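Local coordinates for aminotransferase, classes I and II (Silicibacter pomeroyi DSS-3, PDB 3H14), which probably catalyses the pyridoxal 5'-phosphate-dependent transfer of an amino group from L-aspartate to 2-oxoglutarate, giving oxaloacetate and L-glutamate, at residues Gln75-Leu80 with Val239-Val244; Leu106-Leu111 with Gln130-Leu135; Ile206-Lys211 with Phe359-Ala364. All coordinates share one frame; numbering follows the deposited sequence.

Interaction 1 of 3, residues Gln75-Leu80 with Val239-Val244; sequences QRIARL and VGWMVV
Ile77 sets CG2 over one face of the Trp241 indole, with CD1 above the rim near CB, CG and CE3, and this overlap is the tight part of the contact. CG2 stands above the five-membered ring, 3.6 Å from its centroid and 12° off the ring normal, in a CH-pi contact that also brings it to 3.6 Å from Trp241 NE1. The first torsion of Ile77 (chi1 -69°) puts CG2 anti to the backbone N and over the five-membered ring, while the extended second torsion (chi2 162°) carries CD1 on toward the root of the indole, where it lies 3.8 Å from Trp241 CB.

The helix 71-85 thereby packs on the strand 240-243, an antiparallel member of the seven-stranded, mostly parallel sheet that forms the core of the large domain in fold-type I PLP enzymes. Ile77 also touches Val94 and Ile96 on the neighbouring edge strand 94-97. Although NE1 lies beneath the Ile77 methyl, its hydrogen bond goes to Tyr81 OH, one turn further along the same helix, so a polar tie fixes the indole beside its apolar cover.

Toward Leu80 the fit loosens. Leu80 CD2 comes no closer than 4.5 Å to Trp241 CZ2, approaching the benzo end obliquely, and its side chain also touches Phe232. On the outer side of the helix, the exposed Arg79 lies with a face of its guanidinium over NE of Arg76, which forms a salt bridge with Asp276; Arg79 has its own salt-bridge partner in Glu83.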
ATOM      1  N   GLN A  75     -19.350   6.248  11.677  1.00 25.98           N
ATOM      2  CA  GLN A  75     -19.451   7.644  12.072  1.00 26.43           C
ATOM      3  C   GLN A  75     -18.085   8.265  12.374  1.00 25.53           C
ATOM      4  O   GLN A  75     -17.822   9.420  12.017  1.00 24.39           O
ATOM      5  CB  GLN A  75     -20.366   7.746  13.307  1.00 27.38           C
ATOM      6  CG  GLN A  75     -21.835   7.634  12.951  1.00 28.93           C
ATOM      7  CD  GLN A  75     -22.729   7.161  14.099  1.00 31.00           C
ATOM      8  OE1 GLN A  75     -22.375   7.278  15.281  1.00 36.64           O
ATOM      9  NE2 GLN A  75     -23.898   6.625  13.748  1.00 33.46           N
ATOM     10  N   ARG A  76     -17.222   7.508  13.044  1.00 24.59           N
ATOM     11  CA  ARG A  76     -15.879   8.021  13.376  1.00 24.83           C
ATOM     12  C   ARG A  76     -15.000   8.220  12.143  1.00 24.44           C
ATOM     13  O   ARG A  76     -14.206   9.153  12.088  1.00 24.46           O
ATOM     14  CB  ARG A  76     -15.150   7.107  14.363  1.00 24.66           C
ATOM     15  CG  ARG A  76     -13.793   7.643  14.871  1.00 24.80           C
ATOM     16  CD  ARG A  76     -13.940   8.955  15.642  1.00 27.15           C
ATOM     17  NE  ARG A  76     -12.656   9.546  15.999  1.00 26.90           N
ATOM     18  CZ  ARG A  76     -11.902  10.277  15.184  1.00 28.90           C
ATOM     19  NH1 ARG A  76     -12.265  10.499  13.927  1.00 30.13           N
ATOM     20  NH2 ARG A  76     -10.761  10.779  15.619  1.00 28.85           N
ATOM     21  N   ILE A  77     -15.100   7.307  11.192  1.00 24.44           N
ATOM     22  CA  ILE A  77     -14.402   7.452   9.920  1.00 24.13           C
ATOM     23  C   ILE A  77     -14.903   8.711   9.156  1.00 25.15           C
ATOM     24  O   ILE A  77     -14.096   9.517   8.676  1.00 24.98           O
ATOM     25  CB  ILE A  77     -14.527   6.171   9.088  1.00 24.13           C
ATOM     26  CG1 ILE A  77     -13.728   5.024   9.742  1.00 22.02           C
ATOM     27  CG2 ILE A  77     -14.054   6.395   7.649  1.00 23.41           C
ATOM     28  CD1 ILE A  77     -14.122   3.617   9.265  1.00 23.41           C
ATOM     29  N   ALA A  78     -16.220   8.879   9.079  1.00 25.80           N
ATOM     30  CA  ALA A  78     -16.821  10.055   8.457  1.00 26.14           C
ATOM     31  C   ALA A  78     -16.243  11.343   9.042  1.00 27.20           C
ATOM     32  O   ALA A  78     -15.881  12.258   8.302  1.00 27.96           O
ATOM     33  CB  ALA A  78     -18.364  10.024   8.610  1.00 26.06           C
ATOM     34  N   ARG A  79     -16.105  11.391  10.371  1.00 28.61           N
ATOM     35  CA  ARG A  79     -15.471  12.525  11.058  1.00 29.02           C
ATOM     36  C   ARG A  79     -14.011  12.721  10.609  1.00 28.75           C
ATOM     37  O   ARG A  79     -13.546  13.852  10.443  1.00 27.64           O
ATOM     38  CB  ARG A  79     -15.550  12.316  12.576  1.00 29.67           C
ATOM     39  CG  ARG A  79     -14.914  13.408  13.435  1.00 30.79           C
ATOM     40  CD  ARG A  79     -15.262  13.199  14.911  1.00 33.03           C
ATOM     41  NE  ARG A  79     -14.083  13.294  15.775  1.00 35.77           N
ATOM     42  CZ  ARG A  79     -14.008  12.785  17.002  1.00 38.44           C
ATOM     43  NH1 ARG A  79     -15.034  12.116  17.531  1.00 40.98           N
ATOM     44  NH2 ARG A  79     -12.881  12.919  17.699  1.00 39.59           N
ATOM     45  N   LEU A  80     -13.283  11.616  10.416  1.00 27.77           N
ATOM     46  CA  LEU A  80     -11.910  11.690   9.898  1.00 26.82           C
ATOM     47  C   LEU A  80     -11.826  12.445   8.555  1.00 26.89           C
ATOM     48  O   LEU A  80     -10.879  13.217   8.326  1.00 26.84           O
ATOM     49  CB  LEU A  80     -11.289  10.266   9.809  1.00 26.64           C
ATOM     50  CG  LEU A  80      -9.945  10.084   9.075  1.00 26.91           C
ATOM     51  CD1 LEU A  80      -9.116   8.950   9.665  1.00 23.84           C
ATOM     52  CD2 LEU A  80     -10.157   9.850   7.612  1.00 25.49           C
ATOM     53  N   VAL A 239      -9.163  -5.315   9.390  1.00 19.10           N
ATOM     54  CA  VAL A 239     -10.230  -4.325   9.425  1.00 18.78           C
ATOM     55  C   VAL A 239      -9.823  -3.134   8.571  1.00 18.91           C
ATOM     56  O   VAL A 239      -8.667  -2.712   8.585  1.00 17.91           O
ATOM     57  CB  VAL A 239     -10.638  -3.926  10.896  1.00 18.87           C
ATOM     58  CG1 VAL A 239      -9.437  -3.398  11.710  1.00 19.69           C
ATOM     59  CG2 VAL A 239     -11.771  -2.891  10.880  1.00 18.96           C
ATOM     60  N   GLY A 240     -10.789  -2.601   7.816  1.00 17.65           N
ATOM     61  CA  GLY A 240     -10.554  -1.429   6.998  1.00 17.71           C
ATOM     62  C   GLY A 240     -11.903  -0.833   6.620  1.00 18.46           C
ATOM     63  O   GLY A 240     -12.929  -1.152   7.232  1.00 16.72           O
ATOM     64  N   TRP A 241     -11.900   0.021   5.612  1.00 19.32           N
ATOM     65  CA  TRP A 241     -13.105   0.629   5.141  1.00 19.88           C
ATOM     66  C   TRP A 241     -12.989   1.017   3.701  1.00 21.13           C
ATOM     67  O   TRP A 241     -11.883   1.050   3.130  1.00 20.09           O
ATOM     68  CB  TRP A 241     -13.467   1.863   5.965  1.00 20.68           C
ATOM     69  CG  TRP A 241     -12.730   3.140   5.699  1.00 19.44           C
ATOM     70  CD1 TRP A 241     -13.065   4.122   4.802  1.00 19.14           C
ATOM     71  CD2 TRP A 241     -11.553   3.594   6.365  1.00 20.39           C
ATOM     72  NE1 TRP A 241     -12.173   5.154   4.882  1.00 20.47           N
ATOM     73  CE2 TRP A 241     -11.232   4.862   5.832  1.00 20.79           C
ATOM     74  CE3 TRP A 241     -10.741   3.058   7.364  1.00 19.44           C
ATOM     75  CZ2 TRP A 241     -10.129   5.604   6.270  1.00 20.42           C
ATOM     76  CZ3 TRP A 241      -9.628   3.786   7.778  1.00 20.06           C
ATOM     77  CH2 TRP A 241      -9.332   5.042   7.234  1.00 20.52           C
HETATM   78  N   MSE A 242     -14.155   1.315   3.124  1.00 21.85           N
HETATM   79  CA  MSE A 242     -14.240   1.909   1.811  1.00 24.12           C
HETATM   80  C   MSE A 242     -15.325   2.993   1.830  1.00 23.16           C
HETATM   81  O   MSE A 242     -16.178   3.004   2.716  1.00 22.72           O
HETATM   82  CB  MSE A 242     -14.470   0.804   0.754  1.00 24.13           C
HETATM   83  CG  MSE A 242     -15.723   0.005   0.930  1.00 26.06           C
HETATM   84 SE   MSE A 242     -15.805  -1.658  -0.112  1.00 34.70          SE
HETATM   85  CE  MSE A 242     -15.375  -0.901  -1.815  1.00 20.64           C
ATOM     86  N   VAL A 243     -15.218   3.956   0.923  1.00 21.66           N
ATOM     87  CA  VAL A 243     -16.262   4.943   0.708  1.00 22.75           C
ATOM     88  C   VAL A 243     -16.742   4.770  -0.720  1.00 22.79           C
ATOM     89  O   VAL A 243     -15.930   4.709  -1.650  1.00 21.20           O
ATOM     90  CB  VAL A 243     -15.729   6.390   0.933  1.00 22.46           C
ATOM     91  CG1 VAL A 243     -16.848   7.464   0.750  1.00 22.92           C
ATOM     92  CG2 VAL A 243     -15.053   6.518   2.319  1.00 23.56           C
ATOM     93  N   VAL A 244     -18.061   4.685  -0.888  1.00 23.79           N
ATOM     94  CA  VAL A 244     -18.698   4.545  -2.182  1.00 24.19           C
ATOM     95  C   VAL A 244     -19.780   5.632  -2.317  1.00 24.51           C
ATOM     96  O   VAL A 244     -20.201   6.208  -1.320  1.00 24.14           O
ATOM     97  CB  VAL A 244     -19.314   3.146  -2.349  1.00 24.41           C
ATOM     98  CG1 VAL A 244     -18.250   2.103  -2.136  1.00 24.58           C
ATOM     99  CG2 VAL A 244     -20.460   2.905  -1.336  1.00 24.03           C
TER

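Interaction 2 of 3, residues Leu106-Leu111 with Gln130-Leu135; sequences LAFTAL and QILRAL
Phe108 inserts its ring among three aliphatic side chains of the helix 126-134 and its end: Ile131, Leu132 and Leu135. The CH-pi part belongs to Leu132, whose CD2 sits over the centre of one ring face, 3.7 Å from the centroid and 11° off the normal. The side chains cross at about a right angle, and the Leu132 CG-CD2 bond runs across the ring face, with CG 3.8 Å from Phe108 CE2.

The remaining contacts are apolar and lie at the ring edge. Ile131 CG2 meets Phe108 CE2 at 3.7 Å, while Leu135, the first residue to leave the helical conformation, brings CD1 to 3.9 Å from Phe108 CD2. Phe108 CG is anti to the carbonyl carbon (chi1 -63°), and the ring extends from its own helix into this neighbouring surface. Phe108 also touches Ile198 of the strand 196-200, so it joins the helices 100-111 and 126-134 to the central sheet. An alanine here is likely to leave a gap between the two helices, with the Leu132 methyl deprived of the ring face it rests on.

With carbon alone meeting across it, the contact depends on shape and exclusion of water rather than on polar direction.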
ATOM      1  N   LEU A 106     -14.610  -6.308  -2.838  1.00 19.80           N
ATOM      2  CA  LEU A 106     -15.945  -5.765  -2.903  1.00 18.52           C
ATOM      3  C   LEU A 106     -16.013  -4.785  -4.047  1.00 18.36           C
ATOM      4  O   LEU A 106     -16.954  -4.836  -4.832  1.00 18.61           O
ATOM      5  CB  LEU A 106     -16.315  -5.090  -1.588  1.00 18.94           C
ATOM      6  CG  LEU A 106     -16.597  -6.021  -0.409  1.00 18.81           C
ATOM      7  CD1 LEU A 106     -16.803  -5.132   0.842  1.00 18.76           C
ATOM      8  CD2 LEU A 106     -17.832  -6.916  -0.747  1.00 22.15           C
ATOM      9  N   ALA A 107     -14.978  -3.942  -4.173  1.00 18.04           N
ATOM     10  CA  ALA A 107     -14.899  -3.026  -5.288  1.00 17.16           C
ATOM     11  C   ALA A 107     -14.950  -3.782  -6.600  1.00 17.52           C
ATOM     12  O   ALA A 107     -15.735  -3.443  -7.486  1.00 17.05           O
ATOM     13  CB  ALA A 107     -13.686  -2.181  -5.203  1.00 17.46           C
ATOM     14  N   PHE A 108     -14.087  -4.775  -6.769  1.00 16.56           N
ATOM     15  CA  PHE A 108     -13.990  -5.413  -8.061  1.00 16.41           C
ATOM     16  C   PHE A 108     -15.266  -6.177  -8.384  1.00 17.45           C
ATOM     17  O   PHE A 108     -15.662  -6.234  -9.557  1.00 17.77           O
ATOM     18  CB  PHE A 108     -12.796  -6.382  -8.110  1.00 16.16           C
ATOM     19  CG  PHE A 108     -11.462  -5.722  -7.934  1.00 15.74           C
ATOM     20  CD1 PHE A 108     -11.297  -4.356  -8.138  1.00 16.68           C
ATOM     21  CD2 PHE A 108     -10.331  -6.487  -7.629  1.00 18.40           C
ATOM     22  CE1 PHE A 108     -10.063  -3.773  -7.991  1.00 17.88           C
ATOM     23  CE2 PHE A 108      -9.096  -5.871  -7.457  1.00 17.17           C
ATOM     24  CZ  PHE A 108      -8.985  -4.517  -7.659  1.00 18.94           C
ATOM     25  N   THR A 109     -15.913  -6.748  -7.356  1.00 17.29           N
ATOM     26  CA  THR A 109     -17.164  -7.489  -7.583  1.00 17.83           C
ATOM     27  C   THR A 109     -18.315  -6.586  -8.033  1.00 18.17           C
ATOM     28  O   THR A 109     -19.089  -6.954  -8.921  1.00 18.37           O
ATOM     29  CB  THR A 109     -17.571  -8.280  -6.329  1.00 18.21           C
ATOM     30  OG1 THR A 109     -16.511  -9.192  -6.010  1.00 17.12           O
ATOM     31  CG2 THR A 109     -18.901  -9.044  -6.576  1.00 17.46           C
ATOM     32  N   ALA A 110     -18.416  -5.427  -7.400  1.00 18.05           N
ATOM     33  CA  ALA A 110     -19.428  -4.430  -7.698  1.00 19.01           C
ATOM     34  C   ALA A 110     -19.262  -3.862  -9.091  1.00 19.56           C
ATOM     35  O   ALA A 110     -20.234  -3.577  -9.794  1.00 20.09           O
ATOM     36  CB  ALA A 110     -19.366  -3.295  -6.641  1.00 18.06           C
ATOM     37  N   LEU A 111     -18.013  -3.731  -9.524  1.00 19.43           N
ATOM     38  CA  LEU A 111     -17.709  -2.925 -10.713  1.00 19.17           C
ATOM     39  C   LEU A 111     -17.369  -3.667 -11.996  1.00 18.48           C
ATOM     40  O   LEU A 111     -17.480  -3.086 -13.089  1.00 17.98           O
ATOM     41  CB  LEU A 111     -16.609  -1.933 -10.346  1.00 18.72           C
ATOM     42  CG  LEU A 111     -16.962  -0.845  -9.329  1.00 19.61           C
ATOM     43  CD1 LEU A 111     -15.713  -0.127  -8.952  1.00 15.93           C
ATOM     44  CD2 LEU A 111     -17.995   0.184  -9.857  1.00 18.98           C
ATOM     45  N   GLN A 130      -2.719  -9.778  -9.174  1.00 19.31           N
ATOM     46  CA  GLN A 130      -3.049 -11.128  -8.791  1.00 18.75           C
ATOM     47  C   GLN A 130      -4.516 -11.297  -8.385  1.00 17.72           C
ATOM     48  O   GLN A 130      -5.146 -12.285  -8.756  1.00 16.48           O
ATOM     49  CB  GLN A 130      -2.137 -11.633  -7.641  1.00 19.62           C
ATOM     50  CG  GLN A 130      -0.615 -11.569  -7.917  1.00 22.16           C
ATOM     51  CD  GLN A 130      -0.159 -12.368  -9.124  1.00 26.67           C
ATOM     52  OE1 GLN A 130      -0.758 -13.381  -9.487  1.00 29.11           O
ATOM     53  NE2 GLN A 130       0.924 -11.910  -9.757  1.00 27.63           N
ATOM     54  N   ILE A 131      -5.014 -10.382  -7.578  1.00 16.79           N
ATOM     55  CA  ILE A 131      -6.437 -10.380  -7.156  1.00 17.38           C
ATOM     56  C   ILE A 131      -7.339 -10.205  -8.370  1.00 16.96           C
ATOM     57  O   ILE A 131      -8.328 -10.900  -8.501  1.00 18.05           O
ATOM     58  CB  ILE A 131      -6.746  -9.281  -6.139  1.00 16.90           C
ATOM     59  CG1 ILE A 131      -6.039  -9.552  -4.819  1.00 15.84           C
ATOM     60  CG2 ILE A 131      -8.302  -9.138  -5.878  1.00 16.63           C
ATOM     61  CD1 ILE A 131      -6.118  -8.358  -3.809  1.00 18.09           C
ATOM     62  N   LEU A 132      -6.995  -9.292  -9.277  1.00 17.23           N
ATOM     63  CA  LEU A 132      -7.768  -9.159 -10.523  1.00 17.17           C
ATOM     64  C   LEU A 132      -7.835 -10.441 -11.339  1.00 18.59           C
ATOM     65  O   LEU A 132      -8.912 -10.910 -11.729  1.00 15.66           O
ATOM     66  CB  LEU A 132      -7.241  -7.998 -11.348  1.00 17.46           C
ATOM     67  CG  LEU A 132      -7.587  -6.606 -10.813  1.00 16.21           C
ATOM     68  CD1 LEU A 132      -6.625  -5.526 -11.367  1.00 15.46           C
ATOM     69  CD2 LEU A 132      -9.047  -6.202 -11.132  1.00 15.82           C
ATOM     70  N   ARG A 133      -6.688 -11.085 -11.529  1.00 19.16           N
ATOM     71  CA  ARG A 133      -6.633 -12.346 -12.261  1.00 21.43           C
ATOM     72  C   ARG A 133      -7.392 -13.474 -11.536  1.00 20.13           C
ATOM     73  O   ARG A 133      -8.091 -14.290 -12.174  1.00 20.96           O
ATOM     74  CB  ARG A 133      -5.153 -12.751 -12.402  1.00 21.53           C
ATOM     75  CG  ARG A 133      -4.885 -13.805 -13.418  1.00 27.24           C
ATOM     76  CD  ARG A 133      -3.395 -14.304 -13.402  1.00 28.58           C
ATOM     77  NE  ARG A 133      -3.201 -15.404 -14.358  1.00 36.18           N
ATOM     78  CZ  ARG A 133      -3.634 -16.649 -14.161  1.00 35.73           C
ATOM     79  NH1 ARG A 133      -4.245 -16.957 -13.024  1.00 39.14           N
ATOM     80  NH2 ARG A 133      -3.439 -17.582 -15.091  1.00 35.33           N
ATOM     81  N   ALA A 134      -7.217 -13.539 -10.222  1.00 19.59           N
ATOM     82  CA  ALA A 134      -7.884 -14.544  -9.364  1.00 20.20           C
ATOM     83  C   ALA A 134      -9.412 -14.498  -9.448  1.00 19.53           C
ATOM     84  O   ALA A 134     -10.080 -15.514  -9.238  1.00 19.16           O
ATOM     85  CB  ALA A 134      -7.461 -14.379  -7.914  1.00 19.92           C
ATOM     86  N   LEU A 135      -9.926 -13.325  -9.767  1.00 18.94           N
ATOM     87  CA  LEU A 135     -11.366 -13.087  -9.941  1.00 19.00           C
ATOM     88  C   LEU A 135     -11.874 -13.194 -11.396  1.00 19.15           C
ATOM     89  O   LEU A 135     -13.053 -12.897 -11.696  1.00 17.65           O
ATOM     90  CB  LEU A 135     -11.682 -11.698  -9.395  1.00 19.74           C
ATOM     91  CG  LEU A 135     -11.558 -11.617  -7.872  1.00 19.63           C
ATOM     92  CD1 LEU A 135     -11.783 -10.147  -7.398  1.00 19.32           C
ATOM     93  CD2 LEU A 135     -12.508 -12.543  -7.160  1.00 19.28           C
TER

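Interaction 3 of 3, residues Ile206-Lys211 with Phe359-Ala364; sequences IEYEAK and FSYARA
Tyr208 and Tyr361 meet through the phenol ends of their side chains, which come from opposite directions. Of the polar atoms, the two hydroxyls are nearest, with Tyr208 OH 3.3 Å from Tyr361 OH. The clear hydrogen bond of Tyr208 OH is to the backbone carbonyl of Ala313, and this bond ties the phenol to the chain leading into the strand 315-319.

Each hydroxyl also meets the other ring, in different ways. Tyr208 OH approaches the Tyr361 ring at its edge, near the ring plane, and lies 3.5 Å from CE2 of Tyr361. In the other direction, Tyr361 OH comes obliquely to the Tyr208 ring and stands 3.5 Å from Tyr208 CE1. The ring carbons themselves keep further apart, Tyr208 CZ being 4.3 Å from Tyr361 CE2. Tyr361 CG is placed between its backbone N and carbonyl carbon (chi1 55°), a torsion that brings the phenol round toward Tyr208 although the side chain does not start out in that direction. Arg292 of the long helix 278-302 touches both tyrosines and forms a salt bridge with Glu209, the residue next to Tyr208.

Within 359-364, Ala362 N makes a weak hydrogen bond of 3.4 Å to Ser360 OG. Asn291 ND2, from the same long helix, binds the carbonyls of both Tyr361 and Arg363.

The arrangement joins a loop of the large domain, between the strands 196-200 and 223-227, to the turn just past the strand 356-360 in the smaller four-stranded sheet, consistent with an interdomain contact in the two-domain architecture of class I aminotransferases.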
ATOM      1  N   ILE A 206       0.384   8.631   6.631  1.00 21.04           N
ATOM      2  CA  ILE A 206       1.843   8.516   6.580  1.00 21.22           C
ATOM      3  C   ILE A 206       2.420   9.442   5.496  1.00 23.25           C
ATOM      4  O   ILE A 206       2.723   9.053   4.328  1.00 22.10           O
ATOM      5  CB  ILE A 206       2.317   7.046   6.388  1.00 21.42           C
ATOM      6  CG1 ILE A 206       1.764   6.186   7.523  1.00 20.46           C
ATOM      7  CG2 ILE A 206       3.871   6.992   6.413  1.00 20.44           C
ATOM      8  CD1 ILE A 206       2.060   4.697   7.391  1.00 19.85           C
ATOM      9  N   GLU A 207       2.536  10.696   5.904  1.00 24.85           N
ATOM     10  CA  GLU A 207       2.782  11.795   4.988  1.00 26.19           C
ATOM     11  C   GLU A 207       3.783  12.735   5.628  1.00 26.06           C
ATOM     12  O   GLU A 207       3.807  12.869   6.844  1.00 27.31           O
ATOM     13  CB  GLU A 207       1.484  12.530   4.751  1.00 26.71           C
ATOM     14  CG  GLU A 207       0.386  11.707   4.133  1.00 28.07           C
ATOM     15  CD  GLU A 207      -0.945  12.407   4.240  1.00 27.92           C
ATOM     16  OE1 GLU A 207      -0.945  13.655   4.096  1.00 28.10           O
ATOM     17  OE2 GLU A 207      -1.972  11.718   4.516  1.00 29.89           O
ATOM     18  N   TYR A 208       4.612  13.358   4.810  1.00 26.38           N
ATOM     19  CA  TYR A 208       5.779  14.114   5.281  1.00 26.92           C
ATOM     20  C   TYR A 208       5.531  15.598   5.006  1.00 27.92           C
ATOM     21  O   TYR A 208       4.926  16.266   5.851  1.00 28.86           O
ATOM     22  CB  TYR A 208       7.058  13.550   4.642  1.00 26.14           C
ATOM     23  CG  TYR A 208       7.203  12.100   5.048  1.00 24.25           C
ATOM     24  CD1 TYR A 208       6.989  11.077   4.141  1.00 24.18           C
ATOM     25  CD2 TYR A 208       7.426  11.763   6.365  1.00 24.84           C
ATOM     26  CE1 TYR A 208       7.027   9.749   4.530  1.00 23.36           C
ATOM     27  CE2 TYR A 208       7.484  10.446   6.768  1.00 23.31           C
ATOM     28  CZ  TYR A 208       7.301   9.435   5.843  1.00 24.23           C
ATOM     29  OH  TYR A 208       7.357   8.123   6.241  1.00 21.44           O
ATOM     30  N   GLU A 209       5.889  16.095   3.825  1.00 28.71           N
ATOM     31  CA  GLU A 209       5.562  17.499   3.484  1.00 29.44           C
ATOM     32  C   GLU A 209       4.389  17.644   2.499  1.00 29.09           C
ATOM     33  O   GLU A 209       3.615  18.570   2.619  1.00 29.12           O
ATOM     34  CB  GLU A 209       6.804  18.281   3.031  1.00 30.67           C
ATOM     35  CG  GLU A 209       7.792  17.496   2.263  1.00 35.34           C
ATOM     36  CD  GLU A 209       8.878  16.844   3.107  1.00 38.21           C
ATOM     37  OE1 GLU A 209       8.857  16.909   4.364  1.00 39.95           O
ATOM     38  OE2 GLU A 209       9.784  16.273   2.466  1.00 42.36           O
ATOM     39  N   ALA A 210       4.213  16.701   1.571  1.00 28.47           N
ATOM     40  CA  ALA A 210       3.056  16.705   0.676  1.00 28.14           C
ATOM     41  C   ALA A 210       1.770  16.236   1.375  1.00 27.95           C
ATOM     42  O   ALA A 210       1.767  15.227   2.046  1.00 28.72           O
ATOM     43  CB  ALA A 210       3.331  15.834  -0.531  1.00 27.68           C
ATOM     44  N   LYS A 211       0.674  16.964   1.194  1.00 27.72           N
ATOM     45  CA  LYS A 211      -0.610  16.602   1.786  1.00 27.89           C
ATOM     46  C   LYS A 211      -1.330  15.581   0.881  1.00 27.40           C
ATOM     47  O   LYS A 211      -1.453  15.793  -0.324  1.00 27.66           O
ATOM     48  CB  LYS A 211      -1.463  17.863   1.960  1.00 28.74           C
ATOM     49  CG  LYS A 211      -2.806  17.662   2.578  1.00 30.20           C
ATOM     50  CD  LYS A 211      -2.755  17.168   3.989  1.00 34.22           C
ATOM     51  CE  LYS A 211      -4.158  16.809   4.483  1.00 36.23           C
ATOM     52  NZ  LYS A 211      -4.589  15.492   3.918  1.00 39.50           N
ATOM     53  N   PHE A 359      13.261  -0.500  -0.555  1.00 18.48           N
ATOM     54  CA  PHE A 359      13.624  -0.490   0.851  1.00 19.22           C
ATOM     55  C   PHE A 359      12.405  -0.084   1.627  1.00 19.74           C
ATOM     56  O   PHE A 359      11.673   0.792   1.190  1.00 20.80           O
ATOM     57  CB  PHE A 359      14.707   0.552   1.137  1.00 19.86           C
ATOM     58  CG  PHE A 359      15.984   0.324   0.406  1.00 21.68           C
ATOM     59  CD1 PHE A 359      17.018  -0.406   1.005  1.00 21.46           C
ATOM     60  CD2 PHE A 359      16.157   0.816  -0.882  1.00 22.58           C
ATOM     61  CE1 PHE A 359      18.208  -0.624   0.342  1.00 21.58           C
ATOM     62  CE2 PHE A 359      17.353   0.615  -1.563  1.00 22.41           C
ATOM     63  CZ  PHE A 359      18.384  -0.104  -0.964  1.00 22.02           C
ATOM     64  N   SER A 360      12.208  -0.665   2.801  1.00 19.93           N
ATOM     65  CA  SER A 360      11.197  -0.218   3.740  1.00 21.08           C
ATOM     66  C   SER A 360      11.909   0.376   4.945  1.00 21.06           C
ATOM     67  O   SER A 360      12.890  -0.170   5.387  1.00 23.14           O
ATOM     68  CB  SER A 360      10.283  -1.383   4.174  1.00 21.87           C
ATOM     69  OG  SER A 360       9.408  -0.918   5.225  1.00 25.56           O
ATOM     70  N   TYR A 361      11.436   1.500   5.450  1.00 21.31           N
ATOM     71  CA  TYR A 361      12.009   2.090   6.654  1.00 21.29           C
ATOM     72  C   TYR A 361      10.989   2.137   7.807  1.00 21.94           C
ATOM     73  O   TYR A 361      11.029   3.022   8.637  1.00 21.97           O
ATOM     74  CB  TYR A 361      12.669   3.447   6.355  1.00 20.40           C
ATOM     75  CG  TYR A 361      11.848   4.521   5.676  1.00 19.99           C
ATOM     76  CD1 TYR A 361      11.913   4.733   4.295  1.00 17.74           C
ATOM     77  CD2 TYR A 361      11.032   5.358   6.411  1.00 17.05           C
ATOM     78  CE1 TYR A 361      11.143   5.722   3.687  1.00 16.78           C
ATOM     79  CE2 TYR A 361      10.285   6.334   5.814  1.00 20.17           C
ATOM     80  CZ  TYR A 361      10.363   6.535   4.451  1.00 16.53           C
ATOM     81  OH  TYR A 361       9.590   7.520   3.892  1.00 17.96           O
ATOM     82  N   ALA A 362      10.131   1.123   7.873  1.00 22.22           N
ATOM     83  CA  ALA A 362       9.043   1.071   8.851  1.00 25.10           C
ATOM     84  C   ALA A 362       9.506   0.614  10.244  1.00 26.88           C
ATOM     85  O   ALA A 362       8.727   0.709  11.194  1.00 30.94           O
ATOM     86  CB  ALA A 362       7.940   0.156   8.339  1.00 24.51           C
ATOM     87  N   ARG A 363      10.761   0.223  10.404  1.00 27.47           N
ATOM     88  CA  ARG A 363      11.307  -0.182  11.711  1.00 26.96           C
ATOM     89  C   ARG A 363      11.836   0.969  12.587  1.00 26.99           C
ATOM     90  O   ARG A 363      11.826   2.134  12.179  1.00 27.24           O
ATOM     91  CB  ARG A 363      12.389  -1.232  11.479  1.00 28.66           C
ATOM     92  CG  ARG A 363      11.900  -2.571  10.863  1.00 29.02           C
ATOM     93  CD  ARG A 363      11.150  -3.386  11.876  1.00 35.03           C
ATOM     94  NE  ARG A 363      10.496  -4.588  11.355  1.00 36.31           N
ATOM     95  CZ  ARG A 363      10.777  -5.833  11.745  1.00 39.01           C
ATOM     96  NH1 ARG A 363      11.714  -6.075  12.655  1.00 40.68           N
ATOM     97  NH2 ARG A 363      10.116  -6.856  11.213  1.00 41.31           N
ATOM     98  N   ALA A 364      12.267   0.647  13.815  1.00 25.91           N
ATOM     99  CA  ALA A 364      12.805   1.640  14.750  1.00 25.51           C
ATOM    100  C   ALA A 364      13.991   2.384  14.143  1.00 24.61           C
ATOM    101  O   ALA A 364      14.713   1.830  13.318  1.00 23.93           O
ATOM    102  CB  ALA A 364      13.269   0.938  16.067  1.00 26.03           C
TER

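How the interactions relate
Interaction 1 is fully buried, whereas interactions 2 and 3 are partly buried. Interaction 1 packs a helix on the large seven-stranded sheet, interaction 2 packs two helices of that domain on each other, and both rely on aliphatic groups over an aromatic face, an indole in one and a phenyl ring in the other. They also touch directly, Met242 SE lying 3.7 Å from Leu106 CD1, so the strand 240-243 meets a helix through each of two residues, Trp241 and Met242. Interaction 3 lies across the chain's centre from interaction 2 and touches neither of the others. It joins a large-domain loop to the turn after a strand of the smaller sheet, and two phenol ends, one bonded to a backbone carbonyl, replace the methyl-on-ring packing.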